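PDB 2EF5: arginase from Thermus thermophilus, which probably hydrolyses L-arginine to L-ornithine and urea, using two manganese ions per subunit. Local coordinates for residues A[6-12]-A[47-51]; A[215-219]-A[260-264]. All blocks are in the same frame, centred on the assembly; numbering follows the deposited sequence.

Interaction 1: A[6-12]-A[47-51]; sequences VGVPMDL and DVPVS. With LYS (lysine), chain K.
Strand 2-8 and the end of strand 41-47 run parallel, with G7 in register with D47 (CA to CA 4.4 Å). V48 N donates to G7 O at 2.9 Å. D47, in the m rotamer, brings OD1 to 3.2 Å from G7 CA, where a CB on G7 would clash with it; OD1 is also salt-bridged to R27. Past V8, P9 forms the centre of an inverse gamma turn, its M10 N to V8 O bond weak at 2.7 Å. This is one edge of the parallel alpha/beta sheet of the arginase fold, where both segments leave their strands as loops. V50 (t) points toward the other loop: CG2 meets P9 CD at 4.0 Å and V8 CG1 at 4.3 Å, CG1 meets M10 CB at 4.0 Å and L12 CD1 (L12 mt) at 4.3 Å. M10 is extended (t, t, p), its end leading away from V50. V6 (p) and V48 (t) touch through their CG2 atoms at 4.0 Å. P9 CB lies 3.1 Å from NZ of the bound lysine.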
loop_
_atom_site.group_PDB
_atom_site.type_symbol
_atom_site.label_atom_id
_atom_site.label_comp_id
_atom_site.label_asym_id
_atom_site.label_seq_id
_atom_site.Cartn_x
_atom_site.Cartn_y
_atom_site.Cartn_z
ATOM N N VAL A 6 -32.546 2.204 36.325
ATOM C CA VAL A 6 -32.254 1.077 37.202
ATOM C C VAL A 6 -30.746 0.950 37.376
ATOM O O VAL A 6 -29.985 1.107 36.420
ATOM C CB VAL A 6 -32.818 -0.241 36.642
ATOM C CG1 VAL A 6 -32.208 -0.541 35.291
ATOM C CG2 VAL A 6 -32.531 -1.370 37.609
ATOM N N GLY A 7 -30.316 0.677 38.602
ATOM C CA GLY A 7 -28.893 0.548 38.861
ATOM C C GLY A 7 -28.435 -0.881 39.066
ATOM O O GLY A 7 -29.201 -1.750 39.490
ATOM N N VAL A 8 -27.173 -1.123 38.742
ATOM C CA VAL A 8 -26.565 -2.434 38.909
ATOM C C VAL A 8 -25.211 -2.193 39.583
ATOM O O VAL A 8 -24.195 -2.021 38.915
ATOM C CB VAL A 8 -26.349 -3.139 37.551
ATOM C CG1 VAL A 8 -25.877 -4.569 37.771
ATOM C CG2 VAL A 8 -27.635 -3.132 36.756
ATOM N N PRO A 9 -25.191 -2.157 40.926
ATOM C CA PRO A 9 -23.962 -1.929 41.688
ATOM C C PRO A 9 -23.081 -3.168 41.676
ATOM O O PRO A 9 -22.792 -3.755 42.716
ATOM C CB PRO A 9 -24.489 -1.596 43.074
ATOM C CG PRO A 9 -25.674 -2.496 43.180
ATOM C CD PRO A 9 -26.342 -2.324 41.833
ATOM N N MET A 10 -22.651 -3.552 40.483
ATOM C CA MET A 10 -21.831 -4.739 40.303
ATOM C C MET A 10 -20.356 -4.412 40.107
ATOM O O MET A 10 -19.987 -3.576 39.278
ATOM C CB MET A 10 -22.366 -5.529 39.107
ATOM C CG MET A 10 -21.667 -6.845 38.817
ATOM S SD MET A 10 -22.520 -7.703 37.469
ATOM C CE MET A 10 -21.793 -6.949 36.093
ATOM N N ASP A 11 -19.523 -5.084 40.889
ATOM C CA ASP A 11 -18.082 -4.918 40.843
ATOM C C ASP A 11 -17.521 -6.310 41.108
ATOM O O ASP A 11 -16.992 -6.588 42.187
ATOM C CB ASP A 11 -17.619 -3.962 41.944
ATOM C CG ASP A 11 -16.164 -3.567 41.800
ATOM O OD1 ASP A 11 -15.357 -4.410 41.362
ATOM O OD2 ASP A 11 -15.822 -2.415 42.137
ATOM N N LEU A 12 -17.662 -7.189 40.125
ATOM C CA LEU A 12 -17.189 -8.557 40.257
ATOM C C LEU A 12 -16.049 -8.850 39.289
ATOM O O LEU A 12 -16.276 -9.367 38.197
ATOM C CB LEU A 12 -18.350 -9.523 40.017
ATOM C CG LEU A 12 -19.514 -9.425 41.008
ATOM C CD1 LEU A 12 -20.660 -10.299 40.538
ATOM C CD2 LEU A 12 -19.050 -9.851 42.396
ATOM N N ASP A 47 -32.145 -0.623 42.620
ATOM C CA ASP A 47 -31.033 -1.430 42.121
ATOM C C ASP A 47 -31.353 -2.911 42.039
ATOM O O ASP A 47 -32.170 -3.425 42.796
ATOM C CB ASP A 47 -29.790 -1.289 43.004
ATOM C CG ASP A 47 -29.185 0.095 42.967
ATOM O OD1 ASP A 47 -29.423 0.840 41.998
ATOM O OD2 ASP A 47 -28.450 0.433 43.915
ATOM N N VAL A 48 -30.688 -3.588 41.111
ATOM C CA VAL A 48 -30.834 -5.024 40.944
ATOM C C VAL A 48 -29.914 -5.642 41.988
ATOM O O VAL A 48 -28.770 -5.218 42.144
ATOM C CB VAL A 48 -30.371 -5.470 39.543
ATOM C CG1 VAL A 48 -30.125 -6.975 39.521
ATOM C CG2 VAL A 48 -31.425 -5.093 38.509
ATOM N N PRO A 49 -30.403 -6.645 42.729
ATOM C CA PRO A 49 -29.585 -7.295 43.759
ATOM C C PRO A 49 -28.294 -7.884 43.183
ATOM O O PRO A 49 -28.322 -8.561 42.158
ATOM C CB PRO A 49 -30.515 -8.382 44.303
ATOM C CG PRO A 49 -31.885 -7.799 44.088
ATOM C CD PRO A 49 -31.761 -7.215 42.700
ATOM N N VAL A 50 -27.166 -7.617 43.829
ATOM C CA VAL A 50 -25.902 -8.168 43.355
ATOM C C VAL A 50 -25.131 -8.843 44.480
ATOM O O VAL A 50 -24.753 -8.203 45.456
ATOM C CB VAL A 50 -24.990 -7.091 42.737
ATOM C CG1 VAL A 50 -23.758 -7.749 42.142
ATOM C CG2 VAL A 50 -25.738 -6.325 41.664
ATOM N N SER A 51 -24.900 -10.143 44.332
ATOM C CA SER A 51 -24.160 -10.910 45.328
ATOM C C SER A 51 -22.931 -11.527 44.672
ATOM O O SER A 51 -23.055 -12.369 43.783
ATOM C CB SER A 51 -25.045 -12.006 45.916
HETATM N N LYS K . -25.159 5.243 48.635
HETATM C CA LYS K . -25.418 3.783 47.979
HETATM C C LYS K . -25.953 2.852 49.236
HETATM O O LYS K . -27.094 2.366 49.133
HETATM C CB LYS K . -23.972 3.386 47.416
HETATM C CG LYS K . -23.438 2.410 46.172
HETATM C CD LYS K . -22.122 1.603 46.116
HETATM C CE LYS K . -22.451 0.184 45.262
HETATM N NZ LYS K . -23.007 -1.320 45.801
HETATM O OXT LYS K . -25.345 2.511 50.302
#

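Interaction 2: A[215-219]-A[260-264]; sequences SLDAD and LVEVN. With MN (manganese (II) ion), chain G; MN (manganese (II) ion), chain H.
Two parallel strand ends pair here, L216 with L260 (CA to CA 5.2 Å) and D217 with V261 (4.9 Å between their CA atoms). L216 O accepts from V261 N at 3.0 Å, and A218 N donates to V261 O at 3.1 Å, both nearly linear, so the pairing lasts until segment 215-219 turns into a 3-10 segment at A218. There D217 OD1 accepts from D219 N at 2.8 Å, an Asx turn spanning the DxD pair. D217 (chi1 t) uses OD2 to bridge both manganese ions at 2.5 Å each; D219 (chi1 p) binds the chain G ion through OD2 at 2.2 Å, while its OD1 accepts from A119 N. H96, D118, H120 and D122 complete the binuclear centre characteristic of arginases. Beyond V261, E262 adopts a left-handed backbone conformation (phi 63°, psi 19°), bringing its CG to 3.1 Å from D217 OD2. A water lies within hydrogen-bonding distance of E262 OE1 (2.9 Å) and D219 OD2 (3.0 Å), with more acceptors in reach than it has protons; E262 OE2 accepts from H96 N. S215 OG is hydrogen-bonded to H96 NE2 and D259 OD2. Apolar contacts are few: L216 CD2 meets L260 CD2 at 3.9 Å, A218 CB meets V263 CG2 at 4.2 Å, and V261 CG2 packs 3.6 Å from D217 CA. Strands 212-217 and 255-261 are joined through helix 239-252 as a beta-alpha-beta unit; strands 113-117 and 87-93 flank the pair, and helix 272-284 covers L216, A218 and V263.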
loop_
_atom_site.group_PDB
_atom_site.type_symbol
_atom_site.label_atom_id
_atom_site.label_comp_id
_atom_site.label_asym_id
_atom_site.label_seq_id
_atom_site.Cartn_x
_atom_site.Cartn_y
_atom_site.Cartn_z
ATOM N N SER A 215 -24.401 2.037 24.605
ATOM C CA SER A 215 -23.744 1.607 25.826
ATOM C C SER A 215 -22.539 2.520 26.006
ATOM O O SER A 215 -21.561 2.428 25.268
ATOM C CB SER A 215 -23.312 0.139 25.711
ATOM O OG SER A 215 -23.006 -0.383 26.987
ATOM N N LEU A 216 -22.616 3.398 26.997
ATOM C CA LEU A 216 -21.552 4.361 27.242
ATOM C C LEU A 216 -20.658 4.043 28.437
ATOM O O LEU A 216 -21.093 4.085 29.589
ATOM C CB LEU A 216 -22.173 5.761 27.397
ATOM C CG LEU A 216 -21.277 6.966 27.704
ATOM C CD1 LEU A 216 -20.240 7.157 26.596
ATOM C CD2 LEU A 216 -22.159 8.214 27.833
ATOM N N ASP A 217 -19.404 3.711 28.142
ATOM C CA ASP A 217 -18.418 3.418 29.169
ATOM C C ASP A 217 -17.704 4.740 29.432
ATOM O O ASP A 217 -17.197 5.367 28.505
ATOM C CB ASP A 217 -17.408 2.381 28.670
ATOM C CG ASP A 217 -16.471 1.915 29.763
ATOM O OD1 ASP A 217 -15.963 2.770 30.514
ATOM O OD2 ASP A 217 -16.231 0.696 29.873
ATOM N N ALA A 218 -17.676 5.160 30.691
ATOM C CA ALA A 218 -17.048 6.421 31.064
ATOM C C ALA A 218 -15.609 6.537 30.595
ATOM O O ALA A 218 -15.131 7.643 30.341
ATOM C CB ALA A 218 -17.107 6.605 32.586
ATOM N N ASP A 219 -14.914 5.410 30.473
ATOM C CA ASP A 219 -13.521 5.464 30.067
ATOM C C ASP A 219 -13.266 5.859 28.621
ATOM O O ASP A 219 -12.119 5.949 28.217
ATOM C CB ASP A 219 -12.801 4.146 30.379
ATOM C CG ASP A 219 -13.187 3.017 29.443
ATOM O OD1 ASP A 219 -13.849 3.246 28.414
ATOM O OD2 ASP A 219 -12.800 1.874 29.744
ATOM N N LEU A 260 -25.008 3.544 31.304
ATOM C CA LEU A 260 -24.016 4.517 31.765
ATOM C C LEU A 260 -23.193 3.671 32.726
ATOM O O LEU A 260 -23.591 3.456 33.867
ATOM C CB LEU A 260 -24.684 5.675 32.506
ATOM C CG LEU A 260 -25.620 6.563 31.686
ATOM C CD1 LEU A 260 -26.219 7.629 32.599
ATOM C CD2 LEU A 260 -24.850 7.220 30.541
ATOM N N VAL A 261 -22.051 3.178 32.259
ATOM C CA VAL A 261 -21.241 2.278 33.067
ATOM C C VAL A 261 -19.817 2.692 33.407
ATOM O O VAL A 261 -19.297 3.685 32.910
ATOM C CB VAL A 261 -21.141 0.893 32.376
ATOM C CG1 VAL A 261 -22.540 0.332 32.094
ATOM C CG2 VAL A 261 -20.367 1.031 31.063
ATOM N N GLU A 262 -19.209 1.880 34.269
ATOM C CA GLU A 262 -17.827 2.021 34.713
ATOM C C GLU A 262 -17.440 3.288 35.485
ATOM O O GLU A 262 -16.259 3.624 35.579
ATOM C CB GLU A 262 -16.899 1.822 33.510
ATOM C CG GLU A 262 -16.969 0.416 32.883
ATOM C CD GLU A 262 -16.250 -0.649 33.711
ATOM O OE1 GLU A 262 -15.158 -0.356 34.235
ATOM O OE2 GLU A 262 -16.762 -1.783 33.827
ATOM N N VAL A 263 -18.419 3.990 36.038
ATOM C CA VAL A 263 -18.115 5.174 36.834
ATOM C C VAL A 263 -17.565 4.673 38.181
ATOM O O VAL A 263 -18.208 3.868 38.859
ATOM C CB VAL A 263 -19.386 6.031 37.077
ATOM C CG1 VAL A 263 -19.066 7.194 38.004
ATOM C CG2 VAL A 263 -19.921 6.550 35.749
ATOM N N ASN A 264 -16.379 5.142 38.560
ATOM C CA ASN A 264 -15.752 4.717 39.812
ATOM C C ASN A 264 -15.438 5.944 40.663
ATOM O O ASN A 264 -14.380 6.553 40.526
ATOM C CB ASN A 264 -14.460 3.947 39.522
ATOM C CG ASN A 264 -13.918 3.228 40.747
ATOM O OD1 ASN A 264 -14.169 3.633 41.878
ATOM N ND2 ASN A 264 -13.158 2.158 40.522
HETATM MN MN MN G . -13.985 0.193 28.924
HETATM MN MN MN H . -16.438 -1.408 28.635
HETATM O O HOH W 1 -13.856 1.565 32.484
#

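In the fold
Both interactions join neighbouring strands of one parallel eight-stranded sheet where the chain leaves them, and their centres lie about 14 Å apart, with nearest atoms about 6 Å apart and no direct touch. Interaction 1 belongs to the pair at one edge of the sheet, 41-47 and 2-8, and interaction 2 to the inner pair 255-261 and 212-217; strand 87-93 stands between the two pairs. Along the chain they follow in series, interaction 1 closing before interaction 2 opens. The inner contact carries manganese ligands, whereas the outer one lies beside the bound lysine; the side chain of M10 in interaction 1 is about 7 Å from that of the manganese ligand H96.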